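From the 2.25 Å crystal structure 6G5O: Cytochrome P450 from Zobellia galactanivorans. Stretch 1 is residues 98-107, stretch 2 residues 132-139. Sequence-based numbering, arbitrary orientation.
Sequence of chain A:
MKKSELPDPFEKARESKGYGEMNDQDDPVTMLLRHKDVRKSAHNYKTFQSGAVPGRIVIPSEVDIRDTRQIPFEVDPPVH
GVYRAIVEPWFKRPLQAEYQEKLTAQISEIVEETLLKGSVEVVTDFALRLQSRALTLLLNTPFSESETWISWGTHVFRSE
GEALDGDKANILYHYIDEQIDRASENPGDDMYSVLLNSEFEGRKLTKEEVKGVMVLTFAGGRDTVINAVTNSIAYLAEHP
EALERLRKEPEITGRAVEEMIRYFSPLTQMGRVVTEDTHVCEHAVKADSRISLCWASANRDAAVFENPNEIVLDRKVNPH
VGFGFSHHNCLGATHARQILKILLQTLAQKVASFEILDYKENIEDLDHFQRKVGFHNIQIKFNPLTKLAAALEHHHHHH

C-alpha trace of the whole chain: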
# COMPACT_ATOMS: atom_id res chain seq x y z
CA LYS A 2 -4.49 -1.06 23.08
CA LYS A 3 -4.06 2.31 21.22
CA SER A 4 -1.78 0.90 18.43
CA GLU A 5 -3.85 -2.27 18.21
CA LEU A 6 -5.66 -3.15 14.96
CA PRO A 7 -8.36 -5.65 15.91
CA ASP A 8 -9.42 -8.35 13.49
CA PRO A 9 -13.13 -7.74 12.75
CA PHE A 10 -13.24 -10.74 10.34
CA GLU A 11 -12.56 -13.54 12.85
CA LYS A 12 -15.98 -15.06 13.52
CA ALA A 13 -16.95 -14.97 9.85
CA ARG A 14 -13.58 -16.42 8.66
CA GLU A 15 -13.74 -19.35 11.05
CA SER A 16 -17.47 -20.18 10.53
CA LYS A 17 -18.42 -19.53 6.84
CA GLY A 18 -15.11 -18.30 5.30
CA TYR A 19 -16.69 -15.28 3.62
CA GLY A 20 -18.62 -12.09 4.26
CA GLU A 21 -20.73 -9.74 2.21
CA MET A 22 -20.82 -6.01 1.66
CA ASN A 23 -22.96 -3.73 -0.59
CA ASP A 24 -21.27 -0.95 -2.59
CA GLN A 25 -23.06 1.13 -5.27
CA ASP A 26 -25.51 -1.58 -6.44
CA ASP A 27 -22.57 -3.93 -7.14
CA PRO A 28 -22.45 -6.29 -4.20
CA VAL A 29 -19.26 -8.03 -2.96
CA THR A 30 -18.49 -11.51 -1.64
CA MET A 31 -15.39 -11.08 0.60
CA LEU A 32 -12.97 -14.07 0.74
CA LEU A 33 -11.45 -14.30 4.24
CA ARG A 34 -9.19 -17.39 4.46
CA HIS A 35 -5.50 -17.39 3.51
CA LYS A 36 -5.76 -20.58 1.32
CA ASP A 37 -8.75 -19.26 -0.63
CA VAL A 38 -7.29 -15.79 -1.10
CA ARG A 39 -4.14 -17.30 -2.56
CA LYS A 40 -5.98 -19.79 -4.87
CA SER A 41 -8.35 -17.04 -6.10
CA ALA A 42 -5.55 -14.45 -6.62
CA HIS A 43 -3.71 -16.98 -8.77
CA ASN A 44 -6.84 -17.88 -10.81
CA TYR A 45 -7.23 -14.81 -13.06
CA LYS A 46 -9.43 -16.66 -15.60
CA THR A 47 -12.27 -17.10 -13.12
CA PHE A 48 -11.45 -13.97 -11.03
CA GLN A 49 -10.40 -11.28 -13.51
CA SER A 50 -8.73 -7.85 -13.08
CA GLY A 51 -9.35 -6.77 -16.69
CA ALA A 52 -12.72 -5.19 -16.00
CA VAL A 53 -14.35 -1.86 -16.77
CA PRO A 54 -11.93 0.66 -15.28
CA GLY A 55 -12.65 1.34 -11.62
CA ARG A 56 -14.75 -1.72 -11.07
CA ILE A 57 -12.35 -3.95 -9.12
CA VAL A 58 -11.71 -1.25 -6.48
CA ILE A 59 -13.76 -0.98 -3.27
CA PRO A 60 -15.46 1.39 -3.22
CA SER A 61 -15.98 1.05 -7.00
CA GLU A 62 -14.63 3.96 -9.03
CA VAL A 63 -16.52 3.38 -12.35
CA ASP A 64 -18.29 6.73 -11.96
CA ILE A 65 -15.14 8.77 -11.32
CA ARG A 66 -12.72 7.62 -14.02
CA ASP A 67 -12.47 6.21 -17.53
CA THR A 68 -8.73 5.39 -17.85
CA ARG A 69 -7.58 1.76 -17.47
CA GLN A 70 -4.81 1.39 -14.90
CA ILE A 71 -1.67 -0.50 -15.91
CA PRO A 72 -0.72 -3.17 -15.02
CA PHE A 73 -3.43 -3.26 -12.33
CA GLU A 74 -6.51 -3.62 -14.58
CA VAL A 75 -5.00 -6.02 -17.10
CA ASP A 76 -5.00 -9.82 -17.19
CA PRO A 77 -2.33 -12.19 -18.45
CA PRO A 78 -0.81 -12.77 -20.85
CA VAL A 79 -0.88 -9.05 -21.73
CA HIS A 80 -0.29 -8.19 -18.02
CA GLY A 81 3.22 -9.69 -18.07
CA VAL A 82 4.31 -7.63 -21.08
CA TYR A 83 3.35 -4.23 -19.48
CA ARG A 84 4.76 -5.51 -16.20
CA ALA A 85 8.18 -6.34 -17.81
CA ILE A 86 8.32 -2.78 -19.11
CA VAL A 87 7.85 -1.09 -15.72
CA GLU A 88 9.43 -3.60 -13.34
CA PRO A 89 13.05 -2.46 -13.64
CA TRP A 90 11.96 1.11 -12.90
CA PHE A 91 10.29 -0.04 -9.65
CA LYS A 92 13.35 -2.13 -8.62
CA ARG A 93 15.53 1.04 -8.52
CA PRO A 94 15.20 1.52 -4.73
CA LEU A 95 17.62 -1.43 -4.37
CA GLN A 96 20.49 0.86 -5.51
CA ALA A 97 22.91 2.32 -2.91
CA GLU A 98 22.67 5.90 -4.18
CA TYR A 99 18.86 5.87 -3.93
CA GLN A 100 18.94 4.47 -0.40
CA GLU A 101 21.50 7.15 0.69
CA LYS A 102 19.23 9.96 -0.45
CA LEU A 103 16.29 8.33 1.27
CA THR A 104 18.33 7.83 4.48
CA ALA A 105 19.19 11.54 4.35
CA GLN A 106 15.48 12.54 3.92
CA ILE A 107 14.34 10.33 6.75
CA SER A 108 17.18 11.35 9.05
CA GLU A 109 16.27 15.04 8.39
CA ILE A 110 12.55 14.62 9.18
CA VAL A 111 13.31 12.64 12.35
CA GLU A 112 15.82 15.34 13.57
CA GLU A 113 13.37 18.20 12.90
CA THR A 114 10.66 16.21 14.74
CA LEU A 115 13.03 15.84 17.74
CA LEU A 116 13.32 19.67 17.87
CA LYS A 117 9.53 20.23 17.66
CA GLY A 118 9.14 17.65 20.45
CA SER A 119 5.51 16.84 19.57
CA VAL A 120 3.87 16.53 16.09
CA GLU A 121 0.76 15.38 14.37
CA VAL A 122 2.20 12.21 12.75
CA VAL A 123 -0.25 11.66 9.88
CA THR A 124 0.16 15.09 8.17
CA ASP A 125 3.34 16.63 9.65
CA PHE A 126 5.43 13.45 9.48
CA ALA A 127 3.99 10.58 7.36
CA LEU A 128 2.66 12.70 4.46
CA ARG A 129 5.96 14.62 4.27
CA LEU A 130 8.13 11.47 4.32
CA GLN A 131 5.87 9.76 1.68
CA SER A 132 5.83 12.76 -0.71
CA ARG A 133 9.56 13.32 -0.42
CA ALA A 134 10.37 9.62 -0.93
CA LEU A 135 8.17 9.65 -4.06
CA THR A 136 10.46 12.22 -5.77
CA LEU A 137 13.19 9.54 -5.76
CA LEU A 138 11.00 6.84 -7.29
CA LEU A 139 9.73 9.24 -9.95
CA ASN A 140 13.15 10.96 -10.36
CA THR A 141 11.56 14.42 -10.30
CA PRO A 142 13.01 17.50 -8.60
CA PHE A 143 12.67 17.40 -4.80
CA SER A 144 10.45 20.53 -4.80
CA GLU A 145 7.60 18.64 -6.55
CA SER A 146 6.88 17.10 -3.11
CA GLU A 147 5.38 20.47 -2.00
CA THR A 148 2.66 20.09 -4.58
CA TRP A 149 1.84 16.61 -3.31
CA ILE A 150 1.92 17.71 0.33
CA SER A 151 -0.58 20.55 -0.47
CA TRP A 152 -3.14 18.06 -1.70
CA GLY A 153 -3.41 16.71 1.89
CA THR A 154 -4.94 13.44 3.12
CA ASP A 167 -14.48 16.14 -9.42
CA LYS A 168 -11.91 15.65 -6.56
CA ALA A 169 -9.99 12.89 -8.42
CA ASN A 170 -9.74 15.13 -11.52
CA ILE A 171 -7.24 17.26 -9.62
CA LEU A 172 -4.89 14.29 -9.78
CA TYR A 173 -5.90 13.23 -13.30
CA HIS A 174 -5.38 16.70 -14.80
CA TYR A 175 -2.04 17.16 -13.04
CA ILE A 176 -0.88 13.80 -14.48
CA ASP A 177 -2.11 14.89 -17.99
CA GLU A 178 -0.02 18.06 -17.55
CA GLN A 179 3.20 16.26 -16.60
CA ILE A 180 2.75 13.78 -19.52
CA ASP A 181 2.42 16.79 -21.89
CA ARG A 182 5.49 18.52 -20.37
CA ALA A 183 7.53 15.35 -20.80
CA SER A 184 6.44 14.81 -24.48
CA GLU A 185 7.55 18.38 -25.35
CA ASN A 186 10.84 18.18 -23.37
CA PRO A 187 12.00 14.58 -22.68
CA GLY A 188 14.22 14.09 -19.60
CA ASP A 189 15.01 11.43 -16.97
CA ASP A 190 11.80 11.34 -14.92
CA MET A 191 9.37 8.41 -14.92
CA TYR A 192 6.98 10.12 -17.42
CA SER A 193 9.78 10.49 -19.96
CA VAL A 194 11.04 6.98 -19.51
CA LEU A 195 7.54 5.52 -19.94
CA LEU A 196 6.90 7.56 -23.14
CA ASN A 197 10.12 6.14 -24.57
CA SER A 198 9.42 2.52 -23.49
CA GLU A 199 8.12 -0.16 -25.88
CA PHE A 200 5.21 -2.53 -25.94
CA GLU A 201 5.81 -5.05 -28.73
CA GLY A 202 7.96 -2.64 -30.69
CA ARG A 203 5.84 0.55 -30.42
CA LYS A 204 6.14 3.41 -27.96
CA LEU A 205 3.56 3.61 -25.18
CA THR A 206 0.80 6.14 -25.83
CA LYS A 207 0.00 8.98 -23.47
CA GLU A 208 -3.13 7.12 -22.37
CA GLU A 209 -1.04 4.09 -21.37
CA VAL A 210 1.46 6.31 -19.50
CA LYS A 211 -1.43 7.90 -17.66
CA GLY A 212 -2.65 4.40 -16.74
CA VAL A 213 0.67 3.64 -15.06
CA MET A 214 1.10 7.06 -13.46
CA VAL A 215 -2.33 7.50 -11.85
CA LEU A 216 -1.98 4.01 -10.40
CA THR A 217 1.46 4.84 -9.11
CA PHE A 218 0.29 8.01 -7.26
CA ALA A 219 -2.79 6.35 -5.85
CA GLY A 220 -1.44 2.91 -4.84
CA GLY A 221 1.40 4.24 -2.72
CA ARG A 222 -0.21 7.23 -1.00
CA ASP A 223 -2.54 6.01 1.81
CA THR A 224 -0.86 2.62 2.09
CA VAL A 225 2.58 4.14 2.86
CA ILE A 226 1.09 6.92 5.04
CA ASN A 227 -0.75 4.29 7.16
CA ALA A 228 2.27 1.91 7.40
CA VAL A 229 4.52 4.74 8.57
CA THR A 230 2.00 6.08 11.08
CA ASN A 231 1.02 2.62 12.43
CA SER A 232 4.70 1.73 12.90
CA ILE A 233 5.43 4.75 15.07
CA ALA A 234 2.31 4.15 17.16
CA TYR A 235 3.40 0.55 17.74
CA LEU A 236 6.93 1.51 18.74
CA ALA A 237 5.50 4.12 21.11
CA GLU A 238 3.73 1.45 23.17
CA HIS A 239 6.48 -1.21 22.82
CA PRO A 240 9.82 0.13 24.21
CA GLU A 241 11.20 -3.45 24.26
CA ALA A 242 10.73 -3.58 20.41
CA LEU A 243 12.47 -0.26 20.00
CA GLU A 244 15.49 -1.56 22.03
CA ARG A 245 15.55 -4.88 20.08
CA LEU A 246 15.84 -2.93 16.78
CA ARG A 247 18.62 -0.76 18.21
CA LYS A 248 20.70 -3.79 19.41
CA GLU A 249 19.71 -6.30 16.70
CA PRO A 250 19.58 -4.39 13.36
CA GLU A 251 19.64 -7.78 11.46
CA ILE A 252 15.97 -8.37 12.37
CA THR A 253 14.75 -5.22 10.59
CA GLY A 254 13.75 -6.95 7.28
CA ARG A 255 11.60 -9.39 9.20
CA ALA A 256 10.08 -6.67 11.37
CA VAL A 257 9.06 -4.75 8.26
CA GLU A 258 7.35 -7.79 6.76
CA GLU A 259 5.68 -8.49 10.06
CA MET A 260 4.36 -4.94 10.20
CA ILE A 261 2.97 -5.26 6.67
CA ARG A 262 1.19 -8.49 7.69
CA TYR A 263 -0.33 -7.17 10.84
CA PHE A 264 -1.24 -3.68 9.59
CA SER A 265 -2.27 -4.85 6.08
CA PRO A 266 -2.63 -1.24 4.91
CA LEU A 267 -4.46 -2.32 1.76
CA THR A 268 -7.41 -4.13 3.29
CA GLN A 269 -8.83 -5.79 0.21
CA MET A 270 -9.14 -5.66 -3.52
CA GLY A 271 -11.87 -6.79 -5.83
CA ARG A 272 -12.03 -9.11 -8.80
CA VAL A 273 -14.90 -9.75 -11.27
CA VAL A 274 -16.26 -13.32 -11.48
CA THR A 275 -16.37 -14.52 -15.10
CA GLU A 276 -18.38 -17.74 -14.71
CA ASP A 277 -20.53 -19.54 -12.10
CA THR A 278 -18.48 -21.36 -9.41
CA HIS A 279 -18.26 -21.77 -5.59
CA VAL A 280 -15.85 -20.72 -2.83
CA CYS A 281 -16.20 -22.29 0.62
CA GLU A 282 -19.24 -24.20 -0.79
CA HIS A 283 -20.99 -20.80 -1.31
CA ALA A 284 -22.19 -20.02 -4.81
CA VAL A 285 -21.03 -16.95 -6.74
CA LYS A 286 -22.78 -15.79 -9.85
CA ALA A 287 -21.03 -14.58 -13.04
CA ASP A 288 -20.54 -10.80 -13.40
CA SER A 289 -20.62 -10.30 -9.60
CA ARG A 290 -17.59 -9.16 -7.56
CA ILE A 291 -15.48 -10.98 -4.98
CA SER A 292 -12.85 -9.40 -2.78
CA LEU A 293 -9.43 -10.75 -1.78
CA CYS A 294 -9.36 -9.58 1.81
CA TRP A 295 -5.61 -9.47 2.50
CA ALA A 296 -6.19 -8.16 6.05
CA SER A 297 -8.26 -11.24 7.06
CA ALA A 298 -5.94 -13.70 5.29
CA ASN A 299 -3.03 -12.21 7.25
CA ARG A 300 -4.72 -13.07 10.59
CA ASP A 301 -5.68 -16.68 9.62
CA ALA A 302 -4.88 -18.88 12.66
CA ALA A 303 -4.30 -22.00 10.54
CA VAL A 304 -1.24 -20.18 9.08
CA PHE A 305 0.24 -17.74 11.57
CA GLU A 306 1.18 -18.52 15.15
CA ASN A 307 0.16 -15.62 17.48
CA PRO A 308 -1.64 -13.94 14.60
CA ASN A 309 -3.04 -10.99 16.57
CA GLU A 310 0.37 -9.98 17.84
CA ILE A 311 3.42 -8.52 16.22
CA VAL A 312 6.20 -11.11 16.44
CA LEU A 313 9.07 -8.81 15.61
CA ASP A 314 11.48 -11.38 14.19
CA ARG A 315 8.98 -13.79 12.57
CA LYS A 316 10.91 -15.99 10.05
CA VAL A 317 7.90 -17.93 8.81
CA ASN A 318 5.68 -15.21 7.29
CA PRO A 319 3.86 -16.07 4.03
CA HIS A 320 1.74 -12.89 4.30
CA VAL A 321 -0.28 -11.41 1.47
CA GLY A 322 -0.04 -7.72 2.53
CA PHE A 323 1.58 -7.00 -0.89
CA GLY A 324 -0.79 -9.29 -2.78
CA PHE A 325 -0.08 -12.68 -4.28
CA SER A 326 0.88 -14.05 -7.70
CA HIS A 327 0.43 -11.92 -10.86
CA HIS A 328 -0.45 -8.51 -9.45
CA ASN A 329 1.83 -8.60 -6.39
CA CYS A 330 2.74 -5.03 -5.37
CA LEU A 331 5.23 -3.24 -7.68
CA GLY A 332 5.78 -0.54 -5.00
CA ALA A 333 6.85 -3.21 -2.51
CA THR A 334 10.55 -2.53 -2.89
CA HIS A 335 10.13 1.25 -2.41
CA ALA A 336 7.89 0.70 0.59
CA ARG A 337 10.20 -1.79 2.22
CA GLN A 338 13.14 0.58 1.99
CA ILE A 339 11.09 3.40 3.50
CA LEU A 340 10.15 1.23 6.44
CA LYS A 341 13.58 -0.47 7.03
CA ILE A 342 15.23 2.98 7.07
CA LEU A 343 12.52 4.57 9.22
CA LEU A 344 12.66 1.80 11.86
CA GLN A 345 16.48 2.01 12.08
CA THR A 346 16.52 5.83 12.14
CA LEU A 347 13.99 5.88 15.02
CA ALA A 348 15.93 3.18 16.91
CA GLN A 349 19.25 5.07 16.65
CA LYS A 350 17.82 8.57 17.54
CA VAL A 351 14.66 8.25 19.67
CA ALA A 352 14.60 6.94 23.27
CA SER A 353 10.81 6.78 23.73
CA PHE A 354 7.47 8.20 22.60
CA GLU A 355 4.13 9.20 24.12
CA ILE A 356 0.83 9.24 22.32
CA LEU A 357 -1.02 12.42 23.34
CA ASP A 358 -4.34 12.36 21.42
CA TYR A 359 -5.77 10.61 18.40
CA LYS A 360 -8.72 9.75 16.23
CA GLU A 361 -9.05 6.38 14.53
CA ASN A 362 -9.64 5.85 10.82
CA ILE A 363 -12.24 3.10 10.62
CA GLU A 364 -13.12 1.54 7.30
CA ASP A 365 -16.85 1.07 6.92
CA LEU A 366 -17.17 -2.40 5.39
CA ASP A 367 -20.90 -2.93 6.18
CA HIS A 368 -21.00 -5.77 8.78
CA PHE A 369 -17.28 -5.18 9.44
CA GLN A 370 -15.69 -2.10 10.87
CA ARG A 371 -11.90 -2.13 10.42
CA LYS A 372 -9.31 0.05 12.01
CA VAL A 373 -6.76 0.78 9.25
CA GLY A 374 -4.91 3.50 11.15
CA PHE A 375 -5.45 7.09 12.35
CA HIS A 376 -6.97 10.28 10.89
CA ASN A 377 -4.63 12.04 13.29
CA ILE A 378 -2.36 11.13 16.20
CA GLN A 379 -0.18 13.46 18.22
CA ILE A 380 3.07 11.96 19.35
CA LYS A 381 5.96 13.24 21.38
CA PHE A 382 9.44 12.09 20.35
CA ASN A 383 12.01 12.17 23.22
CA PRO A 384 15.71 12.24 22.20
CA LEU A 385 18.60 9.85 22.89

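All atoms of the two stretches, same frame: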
# COMPACT_ATOMS: atom_id res chain seq x y z
N GLU A 98 22.79 4.43 -4.09
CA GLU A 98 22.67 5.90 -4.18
C GLU A 98 21.27 6.35 -3.79
O GLU A 98 21.11 7.31 -3.04
CB GLU A 98 23.03 6.38 -5.59
CG GLU A 98 22.82 7.88 -5.82
CD GLU A 98 23.29 8.36 -7.20
OE1 GLU A 98 23.60 7.51 -8.07
OE2 GLU A 98 23.34 9.61 -7.41
N TYR A 99 20.27 5.60 -4.26
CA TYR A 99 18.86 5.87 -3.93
C TYR A 99 18.62 5.74 -2.44
O TYR A 99 17.99 6.60 -1.84
CB TYR A 99 17.99 4.89 -4.71
CG TYR A 99 16.47 5.04 -4.67
CD1 TYR A 99 15.73 4.88 -3.51
CD2 TYR A 99 15.75 5.17 -5.88
CE1 TYR A 99 14.35 4.93 -3.52
CE2 TYR A 99 14.39 5.25 -5.89
CZ TYR A 99 13.68 5.12 -4.74
OH TYR A 99 12.29 5.18 -4.79
N GLN A 100 19.07 4.65 -1.84
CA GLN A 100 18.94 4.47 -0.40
C GLN A 100 19.67 5.53 0.43
O GLN A 100 19.20 5.84 1.53
CB GLN A 100 19.36 3.06 0.06
CG GLN A 100 18.30 2.03 -0.31
CD GLN A 100 18.58 0.62 0.13
OE1 GLN A 100 19.09 0.36 1.25
NE2 GLN A 100 18.21 -0.33 -0.73
N GLU A 101 20.80 6.06 -0.05
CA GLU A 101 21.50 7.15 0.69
C GLU A 101 20.66 8.42 0.74
O GLU A 101 20.59 9.09 1.79
CB GLU A 101 22.80 7.56 0.02
CG GLU A 101 24.00 6.73 0.37
CD GLU A 101 25.06 6.72 -0.73
OE1 GLU A 101 25.12 7.68 -1.55
OE2 GLU A 101 25.81 5.73 -0.77
N LYS A 102 20.07 8.78 -0.41
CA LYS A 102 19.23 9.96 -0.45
C LYS A 102 18.02 9.81 0.46
O LYS A 102 17.58 10.78 1.11
CB LYS A 102 18.74 10.23 -1.85
CG LYS A 102 19.82 10.60 -2.84
CD LYS A 102 19.27 10.31 -4.23
CE LYS A 102 20.30 10.46 -5.33
NZ LYS A 102 20.92 11.80 -5.33
N LEU A 103 17.46 8.61 0.46
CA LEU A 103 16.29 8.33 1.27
C LEU A 103 16.66 8.30 2.79
O LEU A 103 15.89 8.71 3.63
CB LEU A 103 15.68 7.03 0.82
CG LEU A 103 14.44 6.51 1.50
CD1 LEU A 103 13.32 7.55 1.41
CD2 LEU A 103 14.02 5.17 0.91
N THR A 104 17.82 7.78 3.11
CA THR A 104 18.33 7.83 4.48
C THR A 104 18.47 9.27 4.93
O THR A 104 17.98 9.63 6.00
CB THR A 104 19.66 7.06 4.63
OG1 THR A 104 19.44 5.71 4.21
CG2 THR A 104 20.17 7.09 6.09
N ALA A 105 19.06 10.10 4.07
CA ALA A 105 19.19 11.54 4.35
C ALA A 105 17.84 12.25 4.57
O ALA A 105 17.69 12.97 5.55
CB ALA A 105 20.01 12.23 3.28
N GLN A 106 16.84 11.98 3.72
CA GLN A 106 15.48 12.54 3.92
C GLN A 106 14.88 12.11 5.25
O GLN A 106 14.21 12.91 5.92
CB GLN A 106 14.48 12.16 2.80
CG GLN A 106 14.81 12.62 1.37
CD GLN A 106 13.76 12.12 0.36
OE1 GLN A 106 12.85 11.39 0.72
NE2 GLN A 106 13.84 12.58 -0.87
N ILE A 107 15.06 10.85 5.61
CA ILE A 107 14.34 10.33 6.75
C ILE A 107 15.06 10.77 8.06
O ILE A 107 14.42 11.10 9.07
CB ILE A 107 14.14 8.81 6.63
CG1 ILE A 107 13.06 8.51 5.58
CG2 ILE A 107 13.75 8.18 7.97
CD1 ILE A 107 12.81 7.04 5.35
N SER A 132 5.68 11.84 0.42
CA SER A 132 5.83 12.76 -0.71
C SER A 132 7.30 12.98 -1.09
O SER A 132 7.65 13.06 -2.30
CB SER A 132 5.23 14.12 -0.33
OG SER A 132 3.83 14.00 -0.15
N ARG A 133 8.16 13.15 -0.09
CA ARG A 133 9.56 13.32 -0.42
C ARG A 133 10.15 12.02 -1.01
O ARG A 133 10.90 12.06 -2.00
CB ARG A 133 10.35 13.80 0.78
CG ARG A 133 9.98 15.22 1.16
CD ARG A 133 10.63 15.67 2.45
NE ARG A 133 10.01 16.92 2.89
CZ ARG A 133 10.17 17.46 4.10
NH1 ARG A 133 10.96 16.88 5.04
NH2 ARG A 133 9.52 18.59 4.39
N ALA A 134 9.83 10.88 -0.41
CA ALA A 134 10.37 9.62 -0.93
C ALA A 134 9.90 9.37 -2.36
O ALA A 134 10.59 8.76 -3.14
CB ALA A 134 9.98 8.49 -0.03
N LEU A 135 8.74 9.89 -2.72
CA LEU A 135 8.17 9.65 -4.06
C LEU A 135 8.93 10.39 -5.17
O LEU A 135 8.93 9.94 -6.32
CB LEU A 135 6.69 9.98 -4.09
CG LEU A 135 5.91 9.65 -5.38
CD1 LEU A 135 5.98 8.16 -5.68
CD2 LEU A 135 4.46 10.11 -5.33
N THR A 136 9.63 11.49 -4.82
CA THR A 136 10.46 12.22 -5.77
C THR A 136 11.64 11.37 -6.27
O THR A 136 12.08 11.50 -7.47
CB THR A 136 11.02 13.53 -5.19
OG1 THR A 136 11.82 13.23 -4.03
CG2 THR A 136 9.87 14.47 -4.78
N LEU A 137 12.14 10.50 -5.39
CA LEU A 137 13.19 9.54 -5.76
C LEU A 137 12.69 8.46 -6.71
O LEU A 137 13.37 8.12 -7.66
CB LEU A 137 13.82 8.84 -4.55
CG LEU A 137 14.31 9.79 -3.43
CD1 LEU A 137 14.82 9.04 -2.21
CD2 LEU A 137 15.39 10.72 -3.97
N LEU A 138 11.54 7.88 -6.43
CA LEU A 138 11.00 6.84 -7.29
C LEU A 138 10.69 7.40 -8.69
O LEU A 138 10.99 6.75 -9.69
CB LEU A 138 9.72 6.22 -6.70
CG LEU A 138 9.17 4.98 -7.41
CD1 LEU A 138 10.05 3.74 -7.21
CD2 LEU A 138 7.75 4.70 -6.96
N LEU A 139 10.10 8.58 -8.72
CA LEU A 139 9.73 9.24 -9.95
C LEU A 139 10.90 9.97 -10.63
O LEU A 139 10.82 10.26 -11.83
CB LEU A 139 8.60 10.20 -9.69
CG LEU A 139 7.17 9.71 -9.89
CD1 LEU A 139 6.98 8.40 -9.20
CD2 LEU A 139 6.20 10.76 -9.37

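Both stretches are helical, and their axes run nearly antiparallel, at 166° with a closest approach of 10.2 Å. L103 CA and A134 CA lie 6.4 Å apart. The small side chain of A134 leaves room here, and L103 CD1 packs 3.8 Å from A134 CB. Together the two stretches bury 411 Å².

Two side chains interlock as knobs in holes. L137 points toward the other helix and sits among Y99, K102, L103 and Q106. Its CD1 lies 3.7 Å from L103 CB, and its CD2 lies 3.9 Å from K102 CD. A branched apolar residue fills this pocket well. K102 lends its aliphatic chain, while its charged end leads away and makes a long salt bridge to E98 (NZ to OE2, 3.9 Å).

Y99 starts sideways, but its ring reaches the partner helix. L137 CB lies over one ring face, 4.0 Å from the centroid, in a CH-pi contact. Y99 OH is 3.2 Å from L138 N, but the angle is poor for a hydrogen bond. The hydroxyl is satisfied elsewhere in the structure.

Q106 is the second knob, set among R133, A134, T136 and L137. Its NE2 donates to R133 O at 3.2 Å, the one hydrogen bond between the stretches. R133 O also accepts from T136 OG1 at 2.5 Å, within the second helix.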